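Local coordinates for legionella ubiquitin-specific protease A domain-containing protein (Legionella pneumophila subsp. pneumophila, PDB 5DGG) that is of unknown function but carries a Legionella ubiquitin-specific protease A domain of the CA peptidase clan, consistent with a role related to ubiquitin-specific proteolysis, at residues A[26-29]-A[34-37]. Sequence-based numbering, arbitrary orientation.
Sequences AVLN and HSAN
S35 on helix 33-47 reaches across to the backbone of N29 at the end of strand 22-29, a worked example of how the first turn of a helix can be tied to the strand that leads into it. The two elements open a beta-alpha-beta unit that returns to the sheet through strand 54-60, parallel to 22-29, within the LupA domain. Strand 22-29 is outermost in the sheet of this chain. Its L28 pairs through the backbone with P58 and G60, whereas the next amide, that of N29, goes to the serine hydroxyl: N29 N donates to S35 OG at 3.0 Å, and the N-H...O angle of 177° makes the bond almost perfectly straight. The CB of S35 points toward the strand, and a chi1 of -179°, which turns OG away from the serine's own N and beside its carbonyl carbon, brings the oxygen up to this amide.

The tight side is made by L28. One methyl, CD2, lies against the hydroxyl, 3.4 Å from S35 OG, and also comes 3.6 Å from S35 O. The same buried side chain also touches I57 of the neighbouring strand and Y100 and L104 of helix 98-108, and A36 touches Y100 as well, so that helix packs on both the leucine and the alanine of this contact.

Water lies to two sides of the hydroxyl, and here the contact is looser. On one side a water sits 2.8 Å from S35 OG and gives a long, weak bond to V27 O. In roughly the opposite direction another donates to N29 O and accepts a weak bond from A36 N. The amide end of N29 turns to the connecting loop, where OD1 accepts from the backbone N of Y31 and of D32, while the CB of N29 lies 3.8 Å from S35 OG.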
ATOM      1  N   ALA A  26      -9.261   1.974   1.163  1.00 25.31           N
ATOM      2  CA  ALA A  26      -9.492   0.806   1.992  1.00 28.75           C
ATOM      3  C   ALA A  26      -8.889  -0.425   1.364  1.00 28.58           C
ATOM      4  O   ALA A  26      -8.637  -0.507   0.144  1.00 24.17           O
ATOM      5  CB  ALA A  26     -10.973   0.577   2.221  1.00 31.62           C
ATOM      6  N   VAL A  27      -8.749  -1.420   2.206  1.00 29.83           N
ATOM      7  CA  VAL A  27      -8.216  -2.698   1.757  0.60 30.98           C
ATOM      8  C   VAL A  27      -8.990  -3.310   0.584  1.00 31.22           C
ATOM      9  O   VAL A  27     -10.229  -3.288   0.521  1.00 29.49           O
ATOM     10  CB  VAL A  27      -8.112  -3.730   2.889  0.60 33.61           C
ATOM     11  CG1 VAL A  27      -7.138  -3.251   3.951  0.60 34.59           C
ATOM     12  CG2 VAL A  27      -9.479  -4.042   3.471  0.60 35.64           C
ATOM     13  N   LEU A  28      -8.235  -3.840  -0.368  1.00 28.95           N
ATOM     14  CA  LEU A  28      -8.812  -4.529  -1.511  1.00 30.12           C
ATOM     15  C   LEU A  28      -8.502  -6.012  -1.375  1.00 28.64           C
ATOM     16  O   LEU A  28      -7.400  -6.380  -1.003  1.00 26.37           O
ATOM     17  CB  LEU A  28      -8.201  -4.062  -2.816  1.00 29.88           C
ATOM     18  CG  LEU A  28      -8.819  -3.003  -3.620  1.00 34.34           C
ATOM     19  CD1 LEU A  28      -8.077  -2.964  -4.955  1.00 35.92           C
ATOM     20  CD2 LEU A  28     -10.320  -3.281  -3.782  1.00 37.27           C
ATOM     21  N   ASN A  29      -9.475  -6.853  -1.695  1.00 28.22           N
ATOM     22  CA  ASN A  29      -9.281  -8.288  -1.722  1.00 28.06           C
ATOM     23  C   ASN A  29      -9.211  -8.732  -3.179  1.00 28.10           C
ATOM     24  O   ASN A  29     -10.234  -8.772  -3.883  1.00 28.13           O
ATOM     25  CB  ASN A  29     -10.499  -8.930  -1.050  1.00 30.38           C
ATOM     26  CG  ASN A  29     -10.389 -10.392  -0.966  1.00 31.30           C
ATOM     27  OD1 ASN A  29      -9.953 -11.082  -1.894  1.00 29.17           O
ATOM     28  ND2 ASN A  29     -10.732 -10.902   0.201  1.00 35.83           N
ATOM     29  N   HIS A  34     -16.134  -8.784  -6.284  1.00 36.02           N
ATOM     30  CA  HIS A  34     -16.932  -7.715  -5.719  1.00 36.51           C
ATOM     31  C   HIS A  34     -16.117  -6.590  -5.089  1.00 35.61           C
ATOM     32  O   HIS A  34     -16.549  -5.425  -5.078  1.00 33.41           O
ATOM     33  CB  HIS A  34     -17.926  -8.215  -4.685  1.00 40.30           C
ATOM     34  CG  HIS A  34     -18.678  -7.104  -4.047  1.00 43.94           C
ATOM     35  ND1 HIS A  34     -18.412  -6.669  -2.773  1.00 48.17           N
ATOM     36  CD2 HIS A  34     -19.621  -6.268  -4.538  1.00 50.41           C
ATOM     37  CE1 HIS A  34     -19.192  -5.646  -2.481  1.00 49.09           C
ATOM     38  NE2 HIS A  34     -19.940  -5.384  -3.534  1.00 52.06           N
ATOM     39  N   SER A  35     -14.935  -6.924  -4.574  1.00 34.56           N
ATOM     40  CA  SER A  35     -14.121  -5.949  -3.893  1.00 33.50           C
ATOM     41  C   SER A  35     -13.615  -4.890  -4.901  1.00 33.29           C
ATOM     42  O   SER A  35     -13.762  -3.681  -4.696  1.00 34.24           O
ATOM     43  CB  SER A  35     -12.988  -6.686  -3.179  1.00 32.51           C
ATOM     44  OG  SER A  35     -12.146  -5.809  -2.467  1.00 31.14           O
ATOM     45  N   ALA A  36     -13.083  -5.351  -6.015  1.00 32.51           N
ATOM     46  CA  ALA A  36     -12.689  -4.477  -7.091  1.00 35.07           C
ATOM     47  C   ALA A  36     -13.920  -3.716  -7.664  1.00 37.01           C
ATOM     48  O   ALA A  36     -13.890  -2.494  -7.863  1.00 37.78           O
ATOM     49  CB  ALA A  36     -12.034  -5.333  -8.172  1.00 35.93           C
ATOM     50  N   ASN A  37     -15.012  -4.440  -7.932  1.00 35.02           N
ATOM     51  CA  ASN A  37     -16.214  -3.811  -8.474  1.00 35.91           C
ATOM     52  C   ASN A  37     -16.728  -2.679  -7.622  1.00 36.18           C
ATOM     53  O   ASN A  37     -17.085  -1.644  -8.141  1.00 36.04           O
ATOM     54  CB  ASN A  37     -17.329  -4.824  -8.687  1.00 37.95           C
ATOM     55  CG  ASN A  37     -16.954  -5.873  -9.708  1.00 37.94           C
ATOM     56  OD1 ASN A  37     -15.946  -5.736 -10.421  1.00 39.02           O
ATOM     57  ND2 ASN A  37     -17.735  -6.934  -9.772  1.00 38.34           N
TER
HETATM   58  O   HOH W   1     -12.763  -5.553   0.221  1.00 50.46           O
HETATM   59  O   HOH W   2     -10.895  -7.591  -6.394  1.00 30.08           O